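Local coordinates for OTU domain-containing protein wMelOTU (Wolbachia pipientis wMel, PDB 6W9O), which acts as a bacterial deubiquitinase of the OTU cysteine protease family, probably an effector that cleaves ubiquitin from modified proteins, at residues D40-G45 with E193-R198; T71-R76 with D116-S121; K140-E145 with T181-N186. All coordinates share one frame; numbering follows the deposited sequence.

Contact 1: residues D40-G45 with E193-R198; sequences DNFYVG and EPLLDR
Two N-H groups grip OD2 of D197: the side-chain amide of N41, whose ND2 stands 2.9 Å from that oxygen, and the backbone N of N199. D197 OD2 lies close to the plane of the N41 amide, but ND2 meets it from above the carboxylate plane; the two planes are 68° apart. This bond closes one end of an antiparallel pairing between strand 42-44, an edge strand within the chain, and strand 191-197 of the mixed sheet in this OTU-family protein. Y43 and L196 form the hydrogen-bonded pair, each N donating to the other's O, while F42 with D197 and V44 with L195 make the flanking non-hydrogen-bonded pairs. Backbone bonds from R198 N to N41 O (2.8 Å) and from G45 N to P194 O extend the match at both ends.

F42, V44, L195 and D197 share one face. There D197 CB sits over the F42 ring, offset toward the rim, in a CH-pi contact 4.2 Å from its centroid, and L195 reaches CD2 to F42 CD1. On the other face, Y43 has CG between the backbone N and the carbonyl carbon (chi1 62°), which directs its ring to L196, whose CB lies over the ring face, 4.0 Å from the centroid. The Y43 hydroxyl bonds to S201 OG, and helix 203-209 packs against the same side chain. R198 brings CG to 3.6 Å from Y43 CD2 and runs extended from CG to NE; Y43 CB lies over one face of its guanidinium. At the G45 end, where the residue has no side chain, P194 CG rests 3.9 Å from G45 CA.

Contact 2: residues T71-R76 with D116-S121; sequences TAEKLR and DIMRNS
R76 leans from its helix onto the chain at I117-N120, and its aliphatic atoms pass one after another by the same carbonyl oxygen. CB and CG lie alongside I117 O, CB also touching M118 SD at 3.9 Å, and CD comes within 3.3 Å of I117 O. From CG to NE the chain is extended. NE stands 3.7 Å from N120 OD1, an oxygen that also makes a weak hydrogen bond to S52. A turn at chi4 (-82°) then sets CZ against the backbone, 3.3 Å from R119 O.

Much of the surroundings of this guanidinium comes from a type I beta turn, D116 to R119, which begins on the last residue of helix 105-116, and from N120 just after it; the arginine itself comes from helix 72-84, capped at its start by T71 OG1 accepting from K74 N. R119 O and N120 CA lie over one face of the R76 guanidinium, and R119 O, though 3.0 Å from NH1, makes no hydrogen bond with it. At its edge, NH1 donates to I117 O across 2.9 Å, almost within the guanidinium plane, although the donor stands above the plane of the carbonyl. NH1 also bonds to R122 O, and NH2 to S52 OG, so both terminal nitrogens are held.

Beside CB, M118 folds back on itself at chi2 (-52°) and chi3, bringing CE to 3.9 Å from E73 O on the preceding helical turn.

Contact 3: residues K140-E145 with T181-N186; sequences KLHVIE and TVHIIN
The imidazoles of H142 and H183 meet rim to rim, their planes 89° apart and neither over the other's face, joined by a hydrogen bond of 2.8 Å between the two ND1 atoms, fairly straight at 161°. H142 CG is anti to its own backbone N and H183 CG beside its own, different torsions that help bring the two ND1 atoms together. The rings project from the same face of two parallel neighbours in the mixed sheet, strands 140-146 and 181-188. Between them the backbone bonds alternate, H142 N to V182 O and H142 O from I184 N, at 2.8 and 2.9 Å.

On the opposite face the side chains are largely apolar. V143 and I184 lie side by side, CG2 to CG1 at 4.0 Å, and L141 CD1 touches both V182 CG2 and I184 CD1, while helix 53-66 covers V182 and I184. Farther along this face, N186 ND2 bonds to the backbone oxygens of H191 and G189.

H142 NE2 bonds in turn to H157 ND1, making a chain of three imidazoles. The tautomers of H142 and H183 are probably coupled: whichever ND1 carries the shared proton, the other must accept.

In the fold
Contacts 1 and 3 lie in the same mixed sheet, their centres about 11 Å apart: strand 191-197, the partner of strand 42-44, also pairs with strand 181-188, through backbone bonds between E193 and I185 and between L195 and H183. Contact 2 belongs to the helical part, its centre about 24 Å from that of contact 1 and 19 Å from that of contact 3, and touches neither. Along the chain, contact 2 closes before contact 3 opens, and both are nested within the loop closed by contact 1. Pairing 40-45 with 193-198 thus brings an early and a late part of the chain together, while helix 53-66 lies against both sheet contacts and also reaches R76.

Contact 1: residues D40-G45 with E193-R198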
ATOM      1  N   ASP A  40      -9.943 -10.902  15.114  1.00 20.51           N
ATOM      2  CA  ASP A  40      -9.438 -12.266  15.121  1.00 21.00           C
ATOM      3  C   ASP A  40      -9.587 -12.971  13.783  1.00 20.48           C
ATOM      4  O   ASP A  40      -8.912 -13.989  13.576  1.00 22.07           O
ATOM      5  CB  ASP A  40     -10.224 -13.094  16.137  1.00 23.75           C
ATOM      6  CG  ASP A  40      -9.914 -12.711  17.581  1.00 35.65           C
ATOM      7  OD1 ASP A  40      -8.850 -12.111  17.819  1.00 39.57           O
ATOM      8  OD2 ASP A  40     -10.733 -13.032  18.471  1.00 41.36           O
ATOM      9  N   ASN A  41     -10.436 -12.468  12.892  1.00 20.35           N
ATOM     10  CA  ASN A  41     -10.514 -13.057  11.551  1.00 17.99           C
ATOM     11  C   ASN A  41      -9.400 -12.601  10.633  1.00 19.27           C
ATOM     12  O   ASN A  41      -9.242 -13.187   9.564  1.00 18.61           O
ATOM     13  CB  ASN A  41     -11.877 -12.796  10.879  1.00 15.94           C
ATOM     14  CG  ASN A  41     -12.264 -11.313  10.843  1.00 21.89           C
ATOM     15  OD1 ASN A  41     -12.297 -10.658  11.884  1.00 20.31           O
ATOM     16  ND2 ASN A  41     -12.576 -10.778   9.658  1.00 18.11           N
ATOM     17  N   PHE A  42      -8.567 -11.625  11.034  1.00 16.81           N
ATOM     18  CA  PHE A  42      -7.473 -11.185  10.163  1.00 16.85           C
ATOM     19  C   PHE A  42      -6.179 -11.879  10.537  1.00 17.65           C
ATOM     20  O   PHE A  42      -6.035 -12.397  11.649  1.00 20.20           O
ATOM     21  CB  PHE A  42      -7.258  -9.654  10.230  1.00 15.72           C
ATOM     22  CG  PHE A  42      -8.339  -8.878   9.472  1.00 14.24           C
ATOM     23  CD1 PHE A  42      -8.084  -8.366   8.187  1.00 15.28           C
ATOM     24  CD2 PHE A  42      -9.589  -8.681  10.072  1.00 17.94           C
ATOM     25  CE1 PHE A  42      -9.082  -7.677   7.488  1.00 17.68           C
ATOM     26  CE2 PHE A  42     -10.549  -8.036   9.410  1.00 19.26           C
ATOM     27  CZ  PHE A  42     -10.320  -7.500   8.124  1.00 15.83           C
ATOM     28  N   TYR A  43      -5.295 -11.994   9.561  1.00 17.54           N
ATOM     29  CA  TYR A  43      -4.010 -12.651   9.803  1.00 18.13           C
ATOM     30  C   TYR A  43      -2.981 -11.966   8.933  1.00 15.71           C
ATOM     31  O   TYR A  43      -3.318 -11.306   7.952  1.00 15.86           O
ATOM     32  CB  TYR A  43      -4.077 -14.154   9.479  1.00 19.91           C
ATOM     33  CG  TYR A  43      -4.384 -14.466   8.025  1.00 19.15           C
ATOM     34  CD1 TYR A  43      -3.372 -14.776   7.139  1.00 19.31           C
ATOM     35  CD2 TYR A  43      -5.691 -14.503   7.554  1.00 18.63           C
ATOM     36  CE1 TYR A  43      -3.620 -15.089   5.821  1.00 21.71           C
ATOM     37  CE2 TYR A  43      -5.933 -14.806   6.228  1.00 18.49           C
ATOM     38  CZ  TYR A  43      -4.921 -15.097   5.372  1.00 22.35           C
ATOM     39  OH  TYR A  43      -5.245 -15.385   4.035  1.00 23.06           O
ATOM     40  N   VAL A  44      -1.710 -12.102   9.328  1.00 17.37           N
ATOM     41  CA  VAL A  44      -0.597 -11.575   8.549  1.00 17.51           C
ATOM     42  C   VAL A  44      -0.188 -12.591   7.471  1.00 16.98           C
ATOM     43  O   VAL A  44       0.225 -13.706   7.783  1.00 21.22           O
ATOM     44  CB  VAL A  44       0.584 -11.208   9.467  1.00 18.96           C
ATOM     45  CG1 VAL A  44       1.685 -10.600   8.614  1.00 20.31           C
ATOM     46  CG2 VAL A  44       0.105 -10.230  10.541  1.00 18.99           C
ATOM     47  N   GLY A  45      -0.273 -12.177   6.199  1.00 16.40           N
ATOM     48  CA  GLY A  45       0.119 -12.986   5.057  1.00 17.74           C
ATOM     49  C   GLY A  45       1.601 -12.845   4.782  1.00 18.45           C
ATOM     50  O   GLY A  45       2.377 -12.357   5.607  1.00 20.41           O
ATOM     51  N   GLU A 193       3.828  -6.512   5.041  1.00 12.46           N
ATOM     52  CA  GLU A 193       3.114  -7.750   4.717  0.53 13.95           C
ATOM     53  C   GLU A 193       1.655  -7.395   4.580  1.00 12.88           C
ATOM     54  O   GLU A 193       1.183  -6.411   5.157  1.00 12.84           O
ATOM     55  CB  GLU A 193       3.242  -8.759   5.863  0.53 15.01           C
ATOM     56  CG  GLU A 193       4.639  -9.411   6.037  0.53 16.95           C
ATOM     57  CD  GLU A 193       4.979  -9.642   7.528  0.53 19.16           C
ATOM     58  OE1 GLU A 193       4.927  -8.666   8.306  0.53 28.71           O
ATOM     59  OE2 GLU A 193       5.270 -10.771   7.930  0.53 24.80           O
ATOM     60  N   PRO A 194       0.874  -8.168   3.816  1.00 12.88           N
ATOM     61  CA  PRO A 194      -0.563  -7.909   3.711  1.00 13.01           C
ATOM     62  C   PRO A 194      -1.241  -8.396   4.997  1.00 12.09           C
ATOM     63  O   PRO A 194      -0.868  -9.400   5.603  1.00 14.92           O
ATOM     64  CB  PRO A 194      -0.992  -8.784   2.506  1.00 13.43           C
ATOM     65  CG  PRO A 194      -0.069  -9.953   2.568  1.00 13.82           C
ATOM     66  CD  PRO A 194       1.310  -9.335   3.010  1.00 16.47           C
ATOM     67  N   LEU A 195      -2.321  -7.672   5.409  1.00 12.40           N
ATOM     68  CA  LEU A 195      -3.184  -8.160   6.490  1.00 12.68           C
ATOM     69  C   LEU A 195      -4.462  -8.658   5.824  1.00 12.58           C
ATOM     70  O   LEU A 195      -5.186  -7.861   5.237  1.00 14.19           O
ATOM     71  CB  LEU A 195      -3.482  -7.031   7.467  1.00 12.76           C
ATOM     72  CG  LEU A 195      -4.311  -7.503   8.659  1.00 14.97           C
ATOM     73  CD1 LEU A 195      -3.366  -8.219   9.637  1.00 18.07           C
ATOM     74  CD2 LEU A 195      -5.003  -6.332   9.369  1.00 19.66           C
ATOM     75  N   LEU A 196      -4.686  -9.978   5.874  1.00 12.56           N
ATOM     76  CA  LEU A 196      -5.766 -10.587   5.085  1.00 13.13           C
ATOM     77  C   LEU A 196      -6.834 -11.113   6.018  1.00 17.05           C
ATOM     78  O   LEU A 196      -6.648 -11.221   7.221  1.00 16.57           O
ATOM     79  CB  LEU A 196      -5.184 -11.696   4.204  1.00 14.85           C
ATOM     80  CG  LEU A 196      -4.102 -11.217   3.203  1.00 15.96           C
ATOM     81  CD1 LEU A 196      -3.353 -12.351   2.507  1.00 18.64           C
ATOM     82  CD2 LEU A 196      -4.731 -10.273   2.171  1.00 18.26           C
ATOM     83  N   ASP A 197      -7.986 -11.481   5.442  1.00 14.77           N
ATOM     84  CA  ASP A 197      -9.176 -11.868   6.212  1.00 15.60           C
ATOM     85  C   ASP A 197      -9.465 -13.327   5.928  1.00 16.12           C
ATOM     86  O   ASP A 197      -9.697 -13.702   4.763  1.00 15.71           O
ATOM     87  CB  ASP A 197     -10.321 -10.975   5.736  1.00 16.27           C
ATOM     88  CG  ASP A 197     -11.605 -11.174   6.484  1.00 16.55           C
ATOM     89  OD1 ASP A 197     -12.467 -10.293   6.291  1.00 18.98           O
ATOM     90  OD2 ASP A 197     -11.782 -12.155   7.232  1.00 15.98           O
ATOM     91  N   ARG A 198      -9.484 -14.163   6.974  1.00 13.98           N
ATOM     92  CA  ARG A 198      -9.785 -15.579   6.755  1.00 16.93           C
ATOM     93  C   ARG A 198     -11.141 -15.773   6.065  1.00 14.71           C
ATOM     94  O   ARG A 198     -11.345 -16.760   5.325  1.00 17.92           O
ATOM     95  CB  ARG A 198      -9.801 -16.366   8.075  1.00 18.37           C
ATOM     96  CG  ARG A 198      -8.490 -16.294   8.866  1.00 27.31           C
ATOM     97  CD  ARG A 198      -8.607 -17.137  10.157  1.00 37.32           C
ATOM     98  NE  ARG A 198      -7.270 -17.556  10.566  1.00 47.32           N
ATOM     99  CZ  ARG A 198      -6.481 -16.805  11.325  1.00 52.94           C
ATOM    100  NH1 ARG A 198      -6.909 -15.617  11.741  1.00 50.28           N
ATOM    101  NH2 ARG A 198      -5.260 -17.229  11.653  1.00 60.97           N
TER

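Contact 2: residues T71-R76 with D116-S121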
ATOM      1  N   THR A  71      -0.743  -6.909 -10.931  1.00 20.10           N
ATOM      2  CA  THR A  71       0.570  -7.392 -10.489  1.00 20.60           C
ATOM      3  C   THR A  71       1.345  -6.292  -9.769  1.00 21.76           C
ATOM      4  O   THR A  71       1.055  -5.103  -9.882  1.00 18.18           O
ATOM      5  CB  THR A  71       1.417  -7.870 -11.668  1.00 20.41           C
ATOM      6  OG1 THR A  71       1.692  -6.743 -12.517  1.00 21.82           O
ATOM      7  CG2 THR A  71       0.712  -8.989 -12.458  1.00 22.48           C
ATOM      8  N   ALA A  72       2.358  -6.718  -9.023  1.00 20.05           N
ATOM      9  CA  ALA A  72       3.216  -5.749  -8.367  1.00 19.03           C
ATOM     10  C   ALA A  72       3.916  -4.857  -9.389  1.00 18.27           C
ATOM     11  O   ALA A  72       4.105  -3.639  -9.147  1.00 18.26           O
ATOM     12  CB  ALA A  72       4.223  -6.493  -7.474  1.00 20.65           C
ATOM     13  N   GLU A  73       4.295  -5.426 -10.532  1.00 18.82           N
ATOM     14  CA  GLU A  73       4.908  -4.618 -11.594  1.00 17.50           C
ATOM     15  C   GLU A  73       3.933  -3.577 -12.121  1.00 20.63           C
ATOM     16  O   GLU A  73       4.325  -2.440 -12.409  1.00 20.15           O
ATOM     17  CB  GLU A  73       5.436  -5.506 -12.731  1.00 21.43           C
ATOM     18  CG  GLU A  73       6.027  -4.707 -13.859  1.00 31.08           C
ATOM     19  CD  GLU A  73       6.521  -5.578 -14.995  1.00 52.86           C
ATOM     20  OE1 GLU A  73       7.360  -5.090 -15.781  1.00 59.51           O
ATOM     21  OE2 GLU A  73       6.067  -6.745 -15.109  1.00 62.65           O
ATOM     22  N   LYS A  74       2.659  -3.963 -12.309  1.00 18.22           N
ATOM     23  CA  LYS A  74       1.686  -2.998 -12.795  1.00 19.81           C
ATOM     24  C   LYS A  74       1.497  -1.867 -11.786  1.00 18.29           C
ATOM     25  O   LYS A  74       1.353  -0.715 -12.195  1.00 17.41           O
ATOM     26  CB  LYS A  74       0.355  -3.722 -13.056  1.00 19.72           C
ATOM     27  CG  LYS A  74      -0.828  -2.788 -13.453  1.00 26.85           C
ATOM     28  CD  LYS A  74      -0.606  -2.003 -14.700  1.00 29.70           C
ATOM     29  CE  LYS A  74      -1.950  -1.431 -15.213  1.00 33.64           C
ATOM     30  NZ  LYS A  74      -1.711  -0.630 -16.455  1.00 37.78           N
ATOM     31  N   LEU A  75       1.532  -2.173 -10.475  1.00 16.83           N
ATOM     32  CA  LEU A  75       1.398  -1.121  -9.468  1.00 16.44           C
ATOM     33  C   LEU A  75       2.577  -0.143  -9.536  1.00 16.22           C
ATOM     34  O   LEU A  75       2.374   1.078  -9.451  1.00 15.18           O
ATOM     35  CB  LEU A  75       1.268  -1.700  -8.056  1.00 14.87           C
ATOM     36  CG  LEU A  75      -0.013  -2.519  -7.914  1.00 16.89           C
ATOM     37  CD1 LEU A  75       0.075  -3.211  -6.563  1.00 18.29           C
ATOM     38  CD2 LEU A  75      -1.270  -1.619  -7.939  1.00 16.87           C
ATOM     39  N   ARG A  76       3.805  -0.650  -9.760  1.00 15.33           N
ATOM     40  CA  ARG A  76       4.937   0.266  -9.981  1.00 15.56           C
ATOM     41  C   ARG A  76       4.705   1.092 -11.234  1.00 17.44           C
ATOM     42  O   ARG A  76       4.956   2.299 -11.250  1.00 16.08           O
ATOM     43  CB  ARG A  76       6.258  -0.514 -10.102  1.00 15.94           C
ATOM     44  CG  ARG A  76       6.730  -1.129  -8.778  1.00 14.86           C
ATOM     45  CD  ARG A  76       8.034  -1.887  -9.028  1.00 18.28           C
ATOM     46  NE  ARG A  76       8.604  -2.422  -7.774  1.00 17.04           N
ATOM     47  CZ  ARG A  76       9.340  -1.699  -6.919  1.00 17.57           C
ATOM     48  NH1 ARG A  76       9.599  -0.391  -7.134  1.00 16.05           N
ATOM     49  NH2 ARG A  76       9.814  -2.301  -5.824  1.00 16.16           N
ATOM     50  N   ASP A 116      13.481   5.048 -11.626  1.00 21.66           N
ATOM     51  CA  ASP A 116      13.791   4.314 -10.401  1.00 20.72           C
ATOM     52  C   ASP A 116      12.603   3.506  -9.901  1.00 18.35           C
ATOM     53  O   ASP A 116      12.800   2.422  -9.321  1.00 18.65           O
ATOM     54  CB  ASP A 116      14.228   5.284  -9.309  1.00 19.56           C
ATOM     55  CG  ASP A 116      15.019   4.571  -8.176  1.00 27.89           C
ATOM     56  OD1 ASP A 116      15.891   3.701  -8.480  1.00 28.69           O
ATOM     57  OD2 ASP A 116      14.771   4.889  -6.988  1.00 29.79           O
ATOM     58  N   ILE A 117      11.361   4.005 -10.069  1.00 17.01           N
ATOM     59  CA  ILE A 117      10.206   3.343  -9.499  1.00 16.95           C
ATOM     60  C   ILE A 117       9.944   1.981 -10.138  1.00 16.58           C
ATOM     61  O   ILE A 117       9.276   1.154  -9.531  1.00 16.56           O
ATOM     62  CB  ILE A 117       8.981   4.279  -9.545  1.00 15.97           C
ATOM     63  CG1 ILE A 117       7.841   3.780  -8.616  1.00 17.16           C
ATOM     64  CG2 ILE A 117       8.422   4.373 -10.998  1.00 19.50           C
ATOM     65  CD1 ILE A 117       8.244   3.713  -7.152  1.00 18.90           C
ATOM     66  N   MET A 118      10.497   1.730 -11.320  1.00 16.83           N
ATOM     67  CA  MET A 118      10.320   0.434 -11.956  1.00 18.32           C
ATOM     68  C   MET A 118      11.344  -0.588 -11.497  1.00 23.39           C
ATOM     69  O   MET A 118      11.246  -1.748 -11.896  1.00 24.35           O
ATOM     70  CB  MET A 118      10.386   0.567 -13.477  1.00 21.00           C
ATOM     71  CG  MET A 118       9.242   1.466 -14.027  1.00 20.95           C
ATOM     72  SD  MET A 118       7.590   1.005 -13.496  1.00 22.28           S
ATOM     73  CE  MET A 118       7.444  -0.702 -14.079  1.00 24.81           C
ATOM     74  N   ARG A 119      12.310  -0.197 -10.663  1.00 20.42           N
ATOM     75  CA  ARG A 119      13.350  -1.118 -10.205  1.00 20.51           C
ATOM     76  C   ARG A 119      12.905  -1.777  -8.909  1.00 19.24           C
ATOM     77  O   ARG A 119      12.431  -1.088  -8.001  1.00 17.42           O
ATOM     78  CB  ARG A 119      14.650  -0.346  -9.938  1.00 19.42           C
ATOM     79  CG  ARG A 119      15.198   0.360 -11.175  1.00 22.20           C
ATOM     80  CD  ARG A 119      16.488   1.112 -10.840  1.00 24.14           C
ATOM     81  NE  ARG A 119      17.043   1.770 -12.018  1.00 33.94           N
ATOM     82  CZ  ARG A 119      17.228   3.078 -12.139  1.00 37.19           C
ATOM     83  NH1 ARG A 119      16.950   3.912 -11.136  1.00 35.76           N
ATOM     84  NH2 ARG A 119      17.725   3.557 -13.274  1.00 42.57           N
ATOM     85  N   ASN A 120      13.054  -3.109  -8.814  1.00 19.82           N
ATOM     86  CA  ASN A 120      12.677  -3.762  -7.560  1.00 19.66           C
ATOM     87  C   ASN A 120      13.504  -3.243  -6.387  1.00 20.69           C
ATOM     88  O   ASN A 120      13.034  -3.324  -5.244  1.00 21.27           O
ATOM     89  CB  ASN A 120      12.870  -5.267  -7.673  1.00 22.75           C
ATOM     90  CG  ASN A 120      11.762  -5.925  -8.500  1.00 30.72           C
ATOM     91  OD1 ASN A 120      10.633  -5.449  -8.545  1.00 29.57           O
ATOM     92  ND2 ASN A 120      12.094  -7.022  -9.149  1.00 28.46           N
ATOM     93  N   SER A 121      14.674  -2.674  -6.676  1.00 20.43           N
ATOM     94  CA  SER A 121      15.535  -2.111  -5.639  1.00 20.35           C
ATOM     95  C   SER A 121      14.906  -0.909  -4.942  1.00 19.54           C
ATOM     96  O   SER A 121      15.305  -0.601  -3.807  1.00 18.94           O
ATOM     97  CB  SER A 121      16.906  -1.711  -6.193  1.00 22.23           C
ATOM     98  OG  SER A 121      16.784  -0.837  -7.316  1.00 24.44           O
TER

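Contact 3: residues K140-E145 with T181-N186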
ATOM      1  N   LYS A 140      -8.889   3.219   0.370  1.00 13.42           N
ATOM      2  CA  LYS A 140      -8.128   3.806   1.495  1.00 14.20           C
ATOM      3  C   LYS A 140      -7.140   2.746   1.927  1.00 14.07           C
ATOM      4  O   LYS A 140      -7.463   1.562   1.914  1.00 15.65           O
ATOM      5  CB  LYS A 140      -9.045   4.095   2.681  1.00 17.33           C
ATOM      6  CG  LYS A 140     -10.063   5.158   2.396  1.00 22.65           C
ATOM      7  CD  LYS A 140     -11.299   4.960   3.275  1.00 32.89           C
ATOM      8  CE  LYS A 140     -12.271   4.027   2.524  1.00 45.76           C
ATOM      9  NZ  LYS A 140     -13.662   3.962   3.090  1.00 50.88           N
ATOM     10  N   LEU A 141      -5.920   3.152   2.312  1.00 12.39           N
ATOM     11  CA  LEU A 141      -4.891   2.201   2.711  1.00 13.30           C
ATOM     12  C   LEU A 141      -4.683   2.329   4.224  1.00 12.05           C
ATOM     13  O   LEU A 141      -4.289   3.407   4.725  1.00 13.67           O
ATOM     14  CB  LEU A 141      -3.595   2.564   1.997  1.00 13.23           C
ATOM     15  CG  LEU A 141      -2.369   1.846   2.522  1.00 13.40           C
ATOM     16  CD1 LEU A 141      -2.462   0.327   2.417  1.00 15.60           C
ATOM     17  CD2 LEU A 141      -1.127   2.315   1.690  1.00 15.71           C
ATOM     18  N   HIS A 142      -4.915   1.251   4.964  1.00 12.26           N
ATOM     19  CA  HIS A 142      -4.691   1.183   6.401  1.00 11.61           C
ATOM     20  C   HIS A 142      -3.360   0.487   6.633  1.00 11.01           C
ATOM     21  O   HIS A 142      -3.116  -0.617   6.111  1.00 12.27           O
ATOM     22  CB  HIS A 142      -5.811   0.314   6.993  1.00 14.62           C
ATOM     23  CG  HIS A 142      -5.617  -0.060   8.431  1.00 11.46           C
ATOM     24  ND1 HIS A 142      -5.955  -1.324   8.882  1.00 12.07           N
ATOM     25  CD2 HIS A 142      -5.068   0.603   9.489  1.00 12.80           C
ATOM     26  CE1 HIS A 142      -5.697  -1.390  10.185  1.00 12.28           C
ATOM     27  NE2 HIS A 142      -5.131  -0.243  10.566  1.00 13.66           N
ATOM     28  N   VAL A 143      -2.448   1.170   7.343  1.00 13.22           N
ATOM     29  CA  VAL A 143      -1.147   0.605   7.698  1.00 12.44           C
ATOM     30  C   VAL A 143      -1.132   0.442   9.203  1.00 11.87           C
ATOM     31  O   VAL A 143      -1.394   1.413   9.933  1.00 13.75           O
ATOM     32  CB  VAL A 143       0.002   1.516   7.238  1.00 12.56           C
ATOM     33  CG1 VAL A 143       1.324   0.788   7.536  1.00 15.60           C
ATOM     34  CG2 VAL A 143      -0.107   1.864   5.747  1.00 14.84           C
ATOM     35  N   ILE A 144      -0.820  -0.758   9.680  1.00 14.65           N
ATOM     36  CA  ILE A 144      -0.560  -0.961  11.107  1.00 13.70           C
ATOM     37  C   ILE A 144       0.949  -0.847  11.287  1.00 17.03           C
ATOM     38  O   ILE A 144       1.684  -1.653  10.699  1.00 16.61           O
ATOM     39  CB  ILE A 144      -1.031  -2.348  11.549  1.00 15.58           C
ATOM     40  CG1 ILE A 144      -2.545  -2.505  11.316  1.00 17.70           C
ATOM     41  CG2 ILE A 144      -0.769  -2.499  13.038  1.00 17.95           C
ATOM     42  CD1 ILE A 144      -3.130  -3.900  11.807  1.00 22.54           C
ATOM     43  N   GLU A 145       1.401   0.170  12.024  1.00 17.97           N
ATOM     44  CA  GLU A 145       2.835   0.406  12.219  1.00 21.03           C
ATOM     45  C   GLU A 145       3.192  -0.009  13.620  1.00 29.51           C
ATOM     46  O   GLU A 145       2.573   0.448  14.581  1.00 29.21           O
ATOM     47  CB  GLU A 145       3.128   1.900  12.111  1.00 25.09           C
ATOM     48  CG  GLU A 145       2.913   2.500  10.775  1.00 31.09           C
ATOM     49  CD  GLU A 145       3.557   3.890  10.640  1.00 47.67           C
ATOM     50  OE1 GLU A 145       4.383   4.260  11.499  1.00 53.24           O
ATOM     51  OE2 GLU A 145       3.252   4.587   9.638  1.00 53.33           O
ATOM     52  N   THR A 181     -11.358  -0.372   1.979  1.00 14.26           N
ATOM     53  CA  THR A 181     -10.099  -0.165   2.714  1.00 12.31           C
ATOM     54  C   THR A 181      -9.239  -1.398   2.471  1.00 14.90           C
ATOM     55  O   THR A 181      -9.708  -2.527   2.671  1.00 15.82           O
ATOM     56  CB  THR A 181     -10.381  -0.043   4.212  1.00 13.26           C
ATOM     57  OG1 THR A 181     -11.124   1.159   4.470  1.00 16.78           O
ATOM     58  CG2 THR A 181      -9.076   0.065   5.030  1.00 14.29           C
ATOM     59  N   VAL A 182      -7.960  -1.193   2.087  1.00 12.74           N
ATOM     60  CA  VAL A 182      -7.000  -2.276   2.012  1.00 11.82           C
ATOM     61  C   VAL A 182      -6.082  -2.161   3.231  1.00 14.10           C
ATOM     62  O   VAL A 182      -5.977  -1.099   3.871  1.00 14.46           O
ATOM     63  CB  VAL A 182      -6.211  -2.261   0.693  1.00 15.20           C
ATOM     64  CG1 VAL A 182      -7.188  -2.541  -0.495  1.00 15.11           C
ATOM     65  CG2 VAL A 182      -5.579  -0.943   0.481  1.00 15.57           C
ATOM     66  N   HIS A 183      -5.448  -3.278   3.617  1.00 11.59           N
ATOM     67  CA  HIS A 183      -4.757  -3.357   4.914  1.00 10.60           C
ATOM     68  C   HIS A 183      -3.390  -3.992   4.770  1.00 11.76           C
ATOM     69  O   HIS A 183      -3.269  -5.073   4.198  1.00 12.98           O
ATOM     70  CB  HIS A 183      -5.554  -4.254   5.909  1.00 11.89           C
ATOM     71  CG  HIS A 183      -6.968  -3.808   6.106  1.00 10.45           C
ATOM     72  ND1 HIS A 183      -7.343  -2.940   7.111  1.00 12.86           N
ATOM     73  CD2 HIS A 183      -8.106  -4.173   5.456  1.00 12.85           C
ATOM     74  CE1 HIS A 183      -8.663  -2.751   7.037  1.00 13.84           C
ATOM     75  NE2 HIS A 183      -9.144  -3.501   6.053  1.00 13.93           N
ATOM     76  N   ILE A 184      -2.372  -3.333   5.354  1.00 11.60           N
ATOM     77  CA  ILE A 184      -1.029  -3.906   5.374  1.00 11.23           C
ATOM     78  C   ILE A 184      -0.423  -3.640   6.733  1.00 11.57           C
ATOM     79  O   ILE A 184      -0.869  -2.761   7.482  1.00 13.31           O
ATOM     80  CB  ILE A 184      -0.121  -3.369   4.241  1.00 12.38           C
ATOM     81  CG1 ILE A 184       0.202  -1.892   4.517  1.00 13.41           C
ATOM     82  CG2 ILE A 184      -0.783  -3.556   2.861  1.00 13.44           C
ATOM     83  CD1 ILE A 184       1.089  -1.298   3.390  1.00 14.06           C
ATOM     84  N   ILE A 185       0.571  -4.438   7.070  1.00 12.52           N
ATOM     85  CA  ILE A 185       1.236  -4.308   8.373  1.00 13.68           C
ATOM     86  C   ILE A 185       2.709  -4.010   8.157  1.00 15.18           C
ATOM     87  O   ILE A 185       3.333  -4.552   7.238  1.00 14.24           O
ATOM     88  CB  ILE A 185       0.952  -5.523   9.279  1.00 20.79           C
ATOM     89  CG1 ILE A 185       1.551  -5.369  10.688  1.00 23.08           C
ATOM     90  CG2 ILE A 185       1.361  -6.816   8.638  1.00 23.25           C
ATOM     91  CD1 ILE A 185       0.739  -6.259  11.746  1.00 23.42           C
ATOM     92  N   ASN A 186       3.225  -3.071   8.942  1.00 13.34           N
ATOM     93  CA  ASN A 186       4.598  -2.527   8.793  1.00 13.43           C
ATOM     94  C   ASN A 186       5.373  -2.859  10.064  1.00 15.79           C
ATOM     95  O   ASN A 186       5.256  -2.162  11.080  1.00 17.12           O
ATOM     96  CB  ASN A 186       4.450  -1.023   8.574  1.00 14.92           C
ATOM     97  CG  ASN A 186       5.769  -0.264   8.453  1.00 19.34           C
ATOM     98  OD1 ASN A 186       5.828   0.922   8.820  1.00 22.52           O
ATOM     99  ND2 ASN A 186       6.818  -0.920   7.976  1.00 15.64           N
TER
HETATM  100  O   HOH W   1       4.388   2.875   7.048  1.00 38.27           O